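PDB 2CVZ: 3-hydroxyisobutyrate dehydrogenase from Thermus thermophilus, which catalyses the NADP-dependent oxidation of 3-hydroxyisobutyrate to methylmalonate semialdehyde, a step in valine catabolism. Local coordinates for residues I167-L172 against V233-I238; V199-S204 against N208-L213; G241-E246 against L252-R257; K264-P269 against L280-G285. All coordinates share one frame; numbering follows the deposited sequence.

Contact 1. Residues I167-L172 against V233-I238; sequences INNALL and VKDLGI. With NDP (NADPH dihydro-nicotinamide-adenine-dinucleotide phosphate), chain G.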
# COMPACT_ATOMS: atom_id res chain seq x y z
N ILE C 167 -17.08 -3.70 -8.43
CA ILE C 167 -16.04 -2.77 -8.85
C ILE C 167 -16.49 -1.34 -8.57
O ILE C 167 -15.70 -0.51 -8.13
CB ILE C 167 -15.70 -2.95 -10.34
CG1 ILE C 167 -15.00 -4.30 -10.54
CG2 ILE C 167 -14.79 -1.83 -10.81
CD1 ILE C 167 -13.75 -4.48 -9.68
N ASN C 168 -17.76 -1.04 -8.83
CA ASN C 168 -18.27 0.30 -8.57
C ASN C 168 -18.06 0.67 -7.10
O ASN C 168 -17.60 1.76 -6.78
CB ASN C 168 -19.76 0.40 -8.90
CG ASN C 168 -20.38 1.70 -8.42
OD1 ASN C 168 -20.17 2.76 -9.01
ND2 ASN C 168 -21.12 1.62 -7.32
N ASN C 169 -18.41 -0.25 -6.20
CA ASN C 169 -18.25 0.03 -4.78
C ASN C 169 -16.79 0.08 -4.36
O ASN C 169 -16.44 0.75 -3.39
CB ASN C 169 -19.03 -0.99 -3.96
CG ASN C 169 -20.49 -0.59 -3.80
OD1 ASN C 169 -21.11 -0.07 -4.73
ND2 ASN C 169 -21.06 -0.84 -2.63
N ALA C 170 -15.93 -0.62 -5.10
CA ALA C 170 -14.50 -0.57 -4.79
C ALA C 170 -14.02 0.84 -5.14
O ALA C 170 -13.21 1.43 -4.42
CB ALA C 170 -13.74 -1.61 -5.60
N LEU C 171 -14.53 1.40 -6.24
CA LEU C 171 -14.12 2.74 -6.62
C LEU C 171 -14.64 3.75 -5.60
O LEU C 171 -13.92 4.68 -5.22
CB LEU C 171 -14.64 3.09 -8.02
CG LEU C 171 -14.11 2.23 -9.17
CD1 LEU C 171 -14.52 2.85 -10.49
CD2 LEU C 171 -12.59 2.12 -9.08
N LEU C 172 -15.88 3.58 -5.16
CA LEU C 172 -16.45 4.47 -4.16
C LEU C 172 -15.57 4.43 -2.90
O LEU C 172 -15.22 5.47 -2.34
CB LEU C 172 -17.88 4.04 -3.82
CG LEU C 172 -18.65 4.70 -2.66
CD1 LEU C 172 -18.19 4.11 -1.34
CD2 LEU C 172 -18.45 6.21 -2.68
N VAL C 233 -17.52 -3.72 3.19
CA VAL C 233 -16.35 -4.58 3.25
C VAL C 233 -16.67 -5.86 2.48
O VAL C 233 -15.84 -6.38 1.74
CB VAL C 233 -15.97 -4.91 4.71
CG1 VAL C 233 -14.85 -5.96 4.73
CG2 VAL C 233 -15.50 -3.65 5.42
N LYS C 234 -17.90 -6.35 2.64
CA LYS C 234 -18.32 -7.56 1.93
C LYS C 234 -18.22 -7.31 0.42
O LYS C 234 -17.75 -8.17 -0.32
CB LYS C 234 -19.76 -7.92 2.32
CG LYS C 234 -20.41 -9.03 1.48
CD LYS C 234 -21.18 -8.46 0.28
CE LYS C 234 -22.38 -7.64 0.73
NZ LYS C 234 -23.14 -7.09 -0.43
N ASP C 235 -18.64 -6.13 -0.02
CA ASP C 235 -18.57 -5.77 -1.44
C ASP C 235 -17.12 -5.74 -1.91
O ASP C 235 -16.80 -6.23 -2.99
CB ASP C 235 -19.20 -4.40 -1.70
CG ASP C 235 -20.69 -4.39 -1.44
OD1 ASP C 235 -21.34 -5.44 -1.60
OD2 ASP C 235 -21.22 -3.31 -1.09
N LEU C 236 -16.25 -5.13 -1.10
CA LEU C 236 -14.84 -5.07 -1.46
C LEU C 236 -14.30 -6.49 -1.58
O LEU C 236 -13.43 -6.76 -2.40
CB LEU C 236 -14.06 -4.27 -0.40
CG LEU C 236 -14.31 -2.75 -0.43
CD1 LEU C 236 -13.75 -2.08 0.82
CD2 LEU C 236 -13.66 -2.18 -1.68
N GLY C 237 -14.82 -7.39 -0.75
CA GLY C 237 -14.40 -8.78 -0.80
C GLY C 237 -14.75 -9.38 -2.15
O GLY C 237 -13.97 -10.13 -2.74
N ILE C 238 -15.94 -9.04 -2.65
CA ILE C 238 -16.39 -9.54 -3.94
C ILE C 238 -15.54 -8.91 -5.04
O ILE C 238 -15.21 -9.57 -6.03
CB ILE C 238 -17.88 -9.20 -4.18
CG1 ILE C 238 -18.74 -9.87 -3.10
CG2 ILE C 238 -18.32 -9.66 -5.57
CD1 ILE C 238 -20.21 -9.49 -3.16
PA NDP G . -30.26 -4.20 5.57
O1A NDP G . -30.94 -2.96 5.85
O2A NDP G . -29.24 -4.81 6.50
O5B NDP G . -31.44 -5.29 5.26
C5B NDP G . -31.09 -6.66 5.00
C4B NDP G . -32.44 -7.32 4.76
O4B NDP G . -32.15 -8.73 4.53
C3B NDP G . -33.45 -7.24 5.86
O3B NDP G . -34.78 -7.13 5.28
C2B NDP G . -33.32 -8.53 6.58
O2B NDP G . -34.41 -8.96 7.40
C1B NDP G . -32.94 -9.44 5.46
N9A NDP G . -32.22 -10.66 5.93
C8A NDP G . -30.96 -10.74 6.58
N7A NDP G . -30.65 -11.99 6.84
C5A NDP G . -31.69 -12.75 6.38
C6A NDP G . -31.95 -14.14 6.35
N6A NDP G . -31.08 -15.01 6.87
N1A NDP G . -33.11 -14.59 5.80
C2A NDP G . -34.00 -13.71 5.28
N3A NDP G . -33.84 -12.38 5.25
C4A NDP G . -32.65 -11.96 5.82
O3 NDP G . -29.58 -4.15 4.16
PN NDP G . -29.46 -3.10 2.96
O1N NDP G . -28.78 -1.92 3.49
O2N NDP G . -30.86 -3.01 2.43
O5D NDP G . -28.61 -3.96 1.91
C5D NDP G . -29.14 -5.16 1.26
C4D NDP G . -28.29 -5.40 -0.02
O4D NDP G . -28.28 -4.20 -0.77
C3D NDP G . -26.82 -5.67 0.32
O3D NDP G . -26.31 -6.68 -0.57
C2D NDP G . -26.14 -4.34 0.16
O2D NDP G . -24.75 -4.52 -0.00
C1D NDP G . -26.94 -3.83 -1.11
N1N NDP G . -26.92 -2.35 -1.32
C2N NDP G . -27.07 -1.51 -0.19
C3N NDP G . -27.06 -0.08 -0.45
C7N NDP G . -27.22 0.87 0.66
O7N NDP G . -26.90 2.08 0.58
N7N NDP G . -27.74 0.46 1.84
C4N NDP G . -26.91 0.37 -1.76
C5N NDP G . -26.76 -0.46 -2.83
C6N NDP G . -26.77 -1.83 -2.62
P2B NDP G . -34.70 -8.42 8.83
O1X NDP G . -35.44 -9.54 9.45
O2X NDP G . -35.49 -7.17 8.71
O3X NDP G . -33.38 -8.16 9.55
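Asn169 and Asp235 face each other where helix 160-188 crosses helix 229-243, their short axes 8.3 Å apart at a signed angle of -120°. Following Asn169 outward shows how one amide can serve several neighbours. Its CB sits 4.1 Å from Asp235 CB, and its CG lies 3.9 Å from Asp235 OD2. The amide plane turns almost perpendicular to the carboxylate, 82° away, and brings ND2 to 2.9 Å from Asp235 OD2. The other branch, OD1, faces its own helix: it accepts a hydrogen bond from Lys165 NZ and another from Asn168 ND2. At the next residue of each helix the contact is apolar, with Leu236 CD2 3.6 Å from Ala170 CA.

Beside this crossing, Lys234 starts with CG anti to the backbone N (chi1 170°), then bends twice. Lys234 NZ thereby meets the syn side of Asp235 OD1 in a 2.7 Å salt bridge. It also donates to the NADPH ribose, Lys234 NZ lying 3.1 Å from NDP O2D and 3.2 Å from NDP O3D. Asp235 probably helps position this lysine. The arrangement is part of the NADPH pocket, where the helical domain supplies Lys234 to the nicotinamide-side ribose, probably as in related β-hydroxyacid dehydrogenases.

Contact 2. Residues V199-S204 against N208-L213; sequences VINASS and NATENL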
# COMPACT_ATOMS: atom_id res chain seq x y z
N VAL C 199 -13.82 23.83 -3.34
CA VAL C 199 -12.84 23.90 -4.43
C VAL C 199 -12.72 22.55 -5.14
O VAL C 199 -12.81 22.48 -6.37
CB VAL C 199 -11.45 24.33 -3.90
CG1 VAL C 199 -10.42 24.27 -5.03
CG2 VAL C 199 -11.52 25.73 -3.33
N ILE C 200 -12.52 21.49 -4.37
CA ILE C 200 -12.39 20.15 -4.94
C ILE C 200 -13.60 19.77 -5.79
O ILE C 200 -13.45 19.21 -6.87
CB ILE C 200 -12.19 19.09 -3.84
CG1 ILE C 200 -10.85 19.33 -3.14
CG2 ILE C 200 -12.24 17.69 -4.44
CD1 ILE C 200 -10.68 18.52 -1.87
N ASN C 201 -14.80 20.09 -5.30
CA ASN C 201 -16.01 19.75 -6.03
C ASN C 201 -16.20 20.60 -7.29
O ASN C 201 -17.11 20.35 -8.08
CB ASN C 201 -17.22 19.84 -5.11
CG ASN C 201 -17.27 18.68 -4.13
OD1 ASN C 201 -16.97 17.54 -4.49
ND2 ASN C 201 -17.66 18.95 -2.89
N ALA C 202 -15.33 21.58 -7.48
CA ALA C 202 -15.38 22.42 -8.67
C ALA C 202 -14.14 22.12 -9.51
O ALA C 202 -13.90 22.75 -10.54
CB ALA C 202 -15.40 23.90 -8.27
N SER C 203 -13.36 21.14 -9.06
CA SER C 203 -12.12 20.78 -9.75
C SER C 203 -12.03 19.31 -10.17
O SER C 203 -12.97 18.55 -10.00
CB SER C 203 -10.93 21.15 -8.87
OG SER C 203 -11.01 22.52 -8.49
N SER C 204 -10.87 18.93 -10.70
CA SER C 204 -10.64 17.58 -11.20
C SER C 204 -10.67 16.45 -10.18
O SER C 204 -10.89 15.29 -10.54
CB SER C 204 -9.31 17.53 -11.95
OG SER C 204 -8.23 17.79 -11.07
N ASN C 208 -18.28 11.42 -6.44
CA ASN C 208 -19.56 11.35 -5.76
C ASN C 208 -19.31 11.41 -4.25
O ASN C 208 -20.11 11.95 -3.50
CB ASN C 208 -20.29 10.06 -6.12
CG ASN C 208 -21.43 9.75 -5.17
OD1 ASN C 208 -22.40 10.50 -5.07
ND2 ASN C 208 -21.31 8.64 -4.44
N ALA C 209 -18.18 10.86 -3.82
CA ALA C 209 -17.83 10.85 -2.40
C ALA C 209 -17.63 12.26 -1.84
O ALA C 209 -18.14 12.57 -0.76
CB ALA C 209 -16.56 10.02 -2.17
N THR C 210 -16.90 13.10 -2.56
CA THR C 210 -16.66 14.46 -2.09
C THR C 210 -17.87 15.36 -2.33
O THR C 210 -18.07 16.34 -1.61
CB THR C 210 -15.44 15.11 -2.79
OG1 THR C 210 -15.69 15.22 -4.20
CG2 THR C 210 -14.19 14.28 -2.56
N GLU C 211 -18.68 15.02 -3.32
CA GLU C 211 -19.84 15.83 -3.66
C GLU C 211 -21.09 15.56 -2.82
O GLU C 211 -21.74 16.49 -2.36
CB GLU C 211 -20.22 15.65 -5.13
CG GLU C 211 -19.13 15.95 -6.14
CD GLU C 211 -19.56 15.62 -7.56
OE1 GLU C 211 -19.90 14.44 -7.83
OE2 GLU C 211 -19.55 16.53 -8.42
N ASN C 212 -21.41 14.28 -2.63
CA ASN C 212 -22.63 13.91 -1.94
C ASN C 212 -22.57 13.11 -0.64
O ASN C 212 -23.62 12.75 -0.10
CB ASN C 212 -23.54 13.17 -2.92
CG ASN C 212 -23.66 13.89 -4.25
OD1 ASN C 212 -24.04 15.06 -4.30
ND2 ASN C 212 -23.32 13.20 -5.33
N LEU C 213 -21.37 12.80 -0.15
CA LEU C 213 -21.27 12.03 1.08
C LEU C 213 -20.55 12.75 2.21
O LEU C 213 -21.10 12.90 3.30
CB LEU C 213 -20.58 10.69 0.82
CG LEU C 213 -21.30 9.67 -0.07
CD1 LEU C 213 -20.45 8.42 -0.22
CD2 LEU C 213 -22.64 9.32 0.55
O HOH W 1 -19.63 19.32 -8.05
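Asn201 and Thr210 form a polar, partly buried contact across a tight reversal of the chain: the turn that follows helix 193-200 meets the short helix 208-212, with only three residues between the two segments. Nearly all of it depends on one amide. Asn201 lies in a type I turn from Ile200 to Ser203, and its CG stands anti to the carbonyl carbon (chi1 -73°), which directs both amide branches at the helix. ND2 donates to Thr210 O at 2.9 Å with an N-H...O angle of 154°. The acceptor lies close to the amide plane, whereas the donor stands well above the plane of the peptide carbonyl, 58° out of it. OD1 comes within 2.7 Å of Thr210 OG1, an oxygen that also accepts from Ser207 N, consistent with one half of a capping box at the start of this helix. OD1 further rests against the aliphatic part of Glu211, 3.1 Å from its CG, while Ile200 CG2 closes the inner side 4.2 Å from Thr210 OG1. At the outer side one water donates to both Asn201 O and Glu211 OE2, linking turn to helix a second time. An alanine in place of Asn201 would probably leave Thr210 O without this donor and open a gap beside the threonine hydroxyl. Nearby, Asn208 ND2 donates to Ser204 O of the second subunit, and Ser204 O accepts from that subunit's Asn208. The chemistry implies a turn matched to its helix by a direction-sensitive bond to a backbone carbonyl and a bridging water, with a hydroxyl close by and little apolar burial.

Contact 3. Residues G241-E246 against L252-R257; sequences GVLDGE and LLRLAR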
# COMPACT_ATOMS: atom_id res chain seq x y z
N GLY C 241 -12.46 -10.67 -5.65
CA GLY C 241 -12.69 -11.88 -6.42
C GLY C 241 -12.70 -11.56 -7.90
O GLY C 241 -12.29 -12.37 -8.72
N VAL C 242 -13.16 -10.36 -8.24
CA VAL C 242 -13.20 -9.94 -9.63
C VAL C 242 -11.77 -9.69 -10.11
O VAL C 242 -11.41 -10.02 -11.24
CB VAL C 242 -14.04 -8.66 -9.80
CG1 VAL C 242 -13.98 -8.19 -11.25
CG2 VAL C 242 -15.49 -8.94 -9.38
N LEU C 243 -10.95 -9.12 -9.23
CA LEU C 243 -9.55 -8.85 -9.57
C LEU C 243 -8.77 -10.16 -9.69
O LEU C 243 -7.77 -10.22 -10.40
CB LEU C 243 -8.89 -7.98 -8.49
CG LEU C 243 -9.47 -6.58 -8.28
CD1 LEU C 243 -8.77 -5.91 -7.10
CD2 LEU C 243 -9.30 -5.74 -9.54
N ASP C 244 -9.23 -11.19 -8.99
CA ASP C 244 -8.58 -12.50 -9.02
C ASP C 244 -8.74 -13.21 -10.37
O ASP C 244 -8.04 -14.19 -10.64
CB ASP C 244 -9.13 -13.40 -7.92
CG ASP C 244 -8.55 -13.09 -6.55
OD1 ASP C 244 -9.01 -13.72 -5.57
OD2 ASP C 244 -7.64 -12.24 -6.45
N GLY C 245 -9.66 -12.72 -11.19
CA GLY C 245 -9.89 -13.34 -12.49
C GLY C 245 -8.65 -13.35 -13.36
O GLY C 245 -8.25 -14.39 -13.89
N GLU C 246 -8.04 -12.18 -13.51
CA GLU C 246 -6.84 -12.02 -14.33
C GLU C 246 -5.62 -11.75 -13.45
O GLU C 246 -4.49 -12.07 -13.82
CB GLU C 246 -7.04 -10.85 -15.30
CG GLU C 246 -5.79 -10.38 -16.04
CD GLU C 246 -5.15 -11.47 -16.89
OE1 GLU C 246 -5.88 -12.35 -17.39
OE2 GLU C 246 -3.91 -11.43 -17.06
N LEU C 252 -3.84 -0.35 -5.63
CA LEU C 252 -4.77 0.52 -4.93
C LEU C 252 -6.05 -0.18 -4.47
O LEU C 252 -6.44 -0.05 -3.31
CB LEU C 252 -5.14 1.74 -5.78
CG LEU C 252 -4.01 2.74 -6.07
CD1 LEU C 252 -4.61 3.99 -6.72
CD2 LEU C 252 -3.32 3.13 -4.77
N LEU C 253 -6.69 -0.92 -5.36
CA LEU C 253 -7.92 -1.61 -4.97
C LEU C 253 -7.67 -2.68 -3.91
O LEU C 253 -8.49 -2.87 -3.01
CB LEU C 253 -8.59 -2.21 -6.20
CG LEU C 253 -9.11 -1.19 -7.22
CD1 LEU C 253 -9.88 -1.91 -8.32
CD2 LEU C 253 -10.01 -0.16 -6.53
N ARG C 254 -6.54 -3.37 -4.00
CA ARG C 254 -6.22 -4.40 -3.01
C ARG C 254 -6.07 -3.76 -1.64
O ARG C 254 -6.61 -4.26 -0.65
CB ARG C 254 -4.92 -5.12 -3.38
CG ARG C 254 -5.00 -5.98 -4.63
CD ARG C 254 -5.81 -7.26 -4.43
NE ARG C 254 -5.71 -8.13 -5.61
CZ ARG C 254 -6.48 -9.19 -5.85
NH1 ARG C 254 -7.44 -9.54 -5.01
NH2 ARG C 254 -6.29 -9.89 -6.96
N LEU C 255 -5.34 -2.65 -1.57
CA LEU C 255 -5.13 -1.95 -0.31
C LEU C 255 -6.43 -1.40 0.26
O LEU C 255 -6.63 -1.36 1.48
CB LEU C 255 -4.12 -0.81 -0.49
CG LEU C 255 -2.78 -0.96 0.24
CD1 LEU C 255 -3.01 -0.91 1.74
CD2 LEU C 255 -2.12 -2.28 -0.16
N ALA C 256 -7.33 -0.98 -0.63
CA ALA C 256 -8.61 -0.44 -0.20
C ALA C 256 -9.37 -1.45 0.67
O ALA C 256 -9.97 -1.07 1.67
CB ALA C 256 -9.45 -0.06 -1.42
N ARG C 257 -9.35 -2.72 0.29
CA ARG C 257 -10.05 -3.73 1.07
C ARG C 257 -9.46 -3.85 2.47
O ARG C 257 -10.19 -4.03 3.45
CB ARG C 257 -9.99 -5.11 0.40
CG ARG C 257 -10.98 -6.13 1.01
CD ARG C 257 -10.35 -7.50 1.22
NE ARG C 257 -9.51 -7.56 2.42
CZ ARG C 257 -9.98 -7.67 3.66
NH1 ARG C 257 -11.29 -7.74 3.88
NH2 ARG C 257 -9.14 -7.69 4.68
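Leu243 packs against Leu253 with its tip and against the guanidinium of Arg254 with its CB, and this is the tight half of the contact. Its CD1 touches Leu253 CB at 3.8 Å, the two leucines crossing at about a right angle, and CD2 lies 4.1 Å from Leu253 CD1. Farther back along the same side chain, Leu243 CB covers one face of the guanidinium, 3.5 Å above its plane and offset toward the rim, nearest to Arg254 NH2 at 3.6 Å. Leucine and arginine run past each other in opposite directions, so the flat cation lies on an aliphatic bed. Leu253 also packs on Ala170 and Val174 of helix 160-188.

The contact joins two consecutive helices of the all-helical C-terminal domain, 229-243 and 251-267, across their short connection. Here the domain meets its neighbours: Glu181 of the second subunit accepts from the backbone N of Leu252 and of Leu253 at the start of helix 251-267.

Looser and more accessible is the Asp244 side. Its OD2 alone receives both terminal nitrogens of Arg254, NH2 at 2.8 Å and, weakly, NH1 at 3.1 Å. A bend at chi2 (-72°) helps bring the otherwise extended arginine to this position. Carboxylate and guanidinium are turned 37° from each other instead of lying flat in a two-oxygen pair. Arg254 NE looks elsewhere, forming a salt bridge with Glu258 of the third subunit.

Contact 4. Residues K264-P269 against L280-G285; sequences KRELGP and LERWGG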
# COMPACT_ATOMS: atom_id res chain seq x y z
N LYS C 264 -13.69 -1.52 9.85
CA LYS C 264 -14.73 -2.43 10.31
C LYS C 264 -14.38 -3.04 11.66
O LYS C 264 -15.23 -3.18 12.53
CB LYS C 264 -14.97 -3.54 9.29
CG LYS C 264 -15.99 -4.58 9.72
CD LYS C 264 -15.97 -5.79 8.80
CE LYS C 264 -16.88 -6.89 9.31
NZ LYS C 264 -16.76 -8.14 8.50
N ARG C 265 -13.11 -3.42 11.82
CA ARG C 265 -12.67 -4.03 13.07
C ARG C 265 -12.65 -3.03 14.21
O ARG C 265 -12.86 -3.40 15.37
CB ARG C 265 -11.27 -4.63 12.88
CG ARG C 265 -11.18 -5.60 11.71
CD ARG C 265 -11.03 -7.04 12.15
NE ARG C 265 -11.11 -7.96 11.01
CZ ARG C 265 -10.87 -9.26 11.08
NH1 ARG C 265 -10.51 -9.81 12.23
NH2 ARG C 265 -11.02 -10.03 10.01
N GLU C 266 -12.40 -1.77 13.89
CA GLU C 266 -12.34 -0.72 14.91
C GLU C 266 -13.67 -0.08 15.26
O GLU C 266 -13.91 0.26 16.42
CB GLU C 266 -11.37 0.37 14.46
CG GLU C 266 -9.91 -0.06 14.43
CD GLU C 266 -9.34 -0.23 15.83
OE1 GLU C 266 -8.24 -0.81 15.95
OE2 GLU C 266 -9.98 0.23 16.80
N LEU C 267 -14.55 0.08 14.27
CA LEU C 267 -15.84 0.73 14.49
C LEU C 267 -17.04 -0.20 14.52
O LEU C 267 -18.12 0.19 14.96
CB LEU C 267 -16.06 1.79 13.42
CG LEU C 267 -14.94 2.81 13.23
CD1 LEU C 267 -15.24 3.66 12.02
CD2 LEU C 267 -14.79 3.66 14.48
N GLY C 268 -16.86 -1.43 14.04
CA GLY C 268 -17.96 -2.37 14.03
C GLY C 268 -18.62 -2.42 12.66
O GLY C 268 -18.62 -1.43 11.93
N PRO C 269 -19.20 -3.57 12.28
CA PRO C 269 -19.86 -3.73 10.98
C PRO C 269 -21.15 -2.92 10.81
O PRO C 269 -21.55 -2.62 9.69
CB PRO C 269 -20.10 -5.23 10.91
CG PRO C 269 -20.35 -5.59 12.35
CD PRO C 269 -19.26 -4.82 13.06
N LEU C 280 -9.80 7.74 10.61
CA LEU C 280 -8.78 8.71 10.22
C LEU C 280 -8.80 9.89 11.19
O LEU C 280 -7.76 10.45 11.52
CB LEU C 280 -9.03 9.19 8.79
CG LEU C 280 -8.85 8.13 7.70
CD1 LEU C 280 -9.29 8.68 6.35
CD2 LEU C 280 -7.39 7.69 7.66
N GLU C 281 -10.00 10.27 11.63
CA GLU C 281 -10.13 11.38 12.57
C GLU C 281 -9.53 10.94 13.91
O GLU C 281 -8.91 11.74 14.61
CB GLU C 281 -11.60 11.75 12.76
CG GLU C 281 -12.29 12.16 11.48
CD GLU C 281 -13.72 12.62 11.72
OE1 GLU C 281 -14.45 11.92 12.44
OE2 GLU C 281 -14.10 13.68 11.18
N ARG C 282 -9.73 9.67 14.24
CA ARG C 282 -9.20 9.09 15.47
C ARG C 282 -7.69 9.25 15.47
O ARG C 282 -7.11 9.83 16.39
CB ARG C 282 -9.58 7.61 15.54
CG ARG C 282 -8.62 6.74 16.36
CD ARG C 282 -9.28 6.19 17.60
NE ARG C 282 -10.37 5.25 17.31
CZ ARG C 282 -10.20 3.96 17.04
NH1 ARG C 282 -8.99 3.43 17.02
NH2 ARG C 282 -11.26 3.20 16.81
N TRP C 283 -7.04 8.73 14.43
CA TRP C 283 -5.59 8.81 14.32
C TRP C 283 -5.10 10.25 14.22
O TRP C 283 -4.10 10.61 14.84
CB TRP C 283 -5.10 8.03 13.10
CG TRP C 283 -5.35 6.56 13.16
CD1 TRP C 283 -5.41 5.78 14.28
CD2 TRP C 283 -5.51 5.68 12.04
NE1 TRP C 283 -5.59 4.46 13.92
CE2 TRP C 283 -5.66 4.37 12.56
CE3 TRP C 283 -5.54 5.86 10.65
CZ2 TRP C 283 -5.83 3.25 11.73
CZ3 TRP C 283 -5.71 4.75 9.83
CH2 TRP C 283 -5.85 3.46 10.38
N GLY C 284 -5.80 11.06 13.44
CA GLY C 284 -5.40 12.44 13.26
C GLY C 284 -5.58 13.32 14.48
O GLY C 284 -4.91 14.34 14.61
N GLY C 285 -6.47 12.92 15.38
CA GLY C 285 -6.71 13.71 16.57
C GLY C 285 -7.45 15.00 16.25
O GLY C 285 -7.30 16.00 16.94
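Glu266 and Arg282 meet in a salt bridge in which a single oxygen takes both terminal nitrogens. NH2 of Arg282 donates to Glu266 OE2 at 3.2 Å with an N-H...O angle of 152°; NH1 adds a weak bond to that same OE2 at 3.4 Å. The oxygen lies near the guanidinium plane, but the donor stands above the carboxylate, whose plane is turned 72° from the arginine's. This is consistent with a carboxylate shared between two arginines. Glu266 finds its stronger partner in Arg282 of the fourth subunit, and the arginine reciprocally in Glu266 of that subunit, whose OE2 also accepts from Trp283 NE1 of this chain. A glutamine replacing Glu266 would probably leave both arginines without their carboxylate mate.

Outward from the charges the packing thins. A bend at chi2 (-72°) turns the glutamate's carboxylate back to the arginine. Glu266 CB lies 3.7 Å from Arg282 NH2, and Leu267 CD2 is 4.3 Å from the same nitrogen. Gly268, of positive phi, follows the last helical residue, Leu267. The whole is a reciprocal, interlocked ion-pair network at a subunit interface of the tetramer, laid between the ends of two helices in the C-terminal domain.

Overall arrangement
The four contacts differ in how polar and apolar groups are combined. Contacts 1 and 3 are buried, their centres 9 Å apart, and share helix 229-243; both carry charged pairs beside apolar packing, directed to the cofactor in contact 1 and into an arginine bridge in contact 3. Contact 2 is only partly buried and relies on an amide and a water; it touches contact 1 where Leu172 meets Leu213. Contact 4 lies at the surface of the chain and is almost purely ionic, yet uses helix 251-267, as contact 3 does. Every contact also touches other subunits: contacts 3 and 4 involve charged partners there, whereas contacts 1 and 2 meet the second subunit through asparagines and serines.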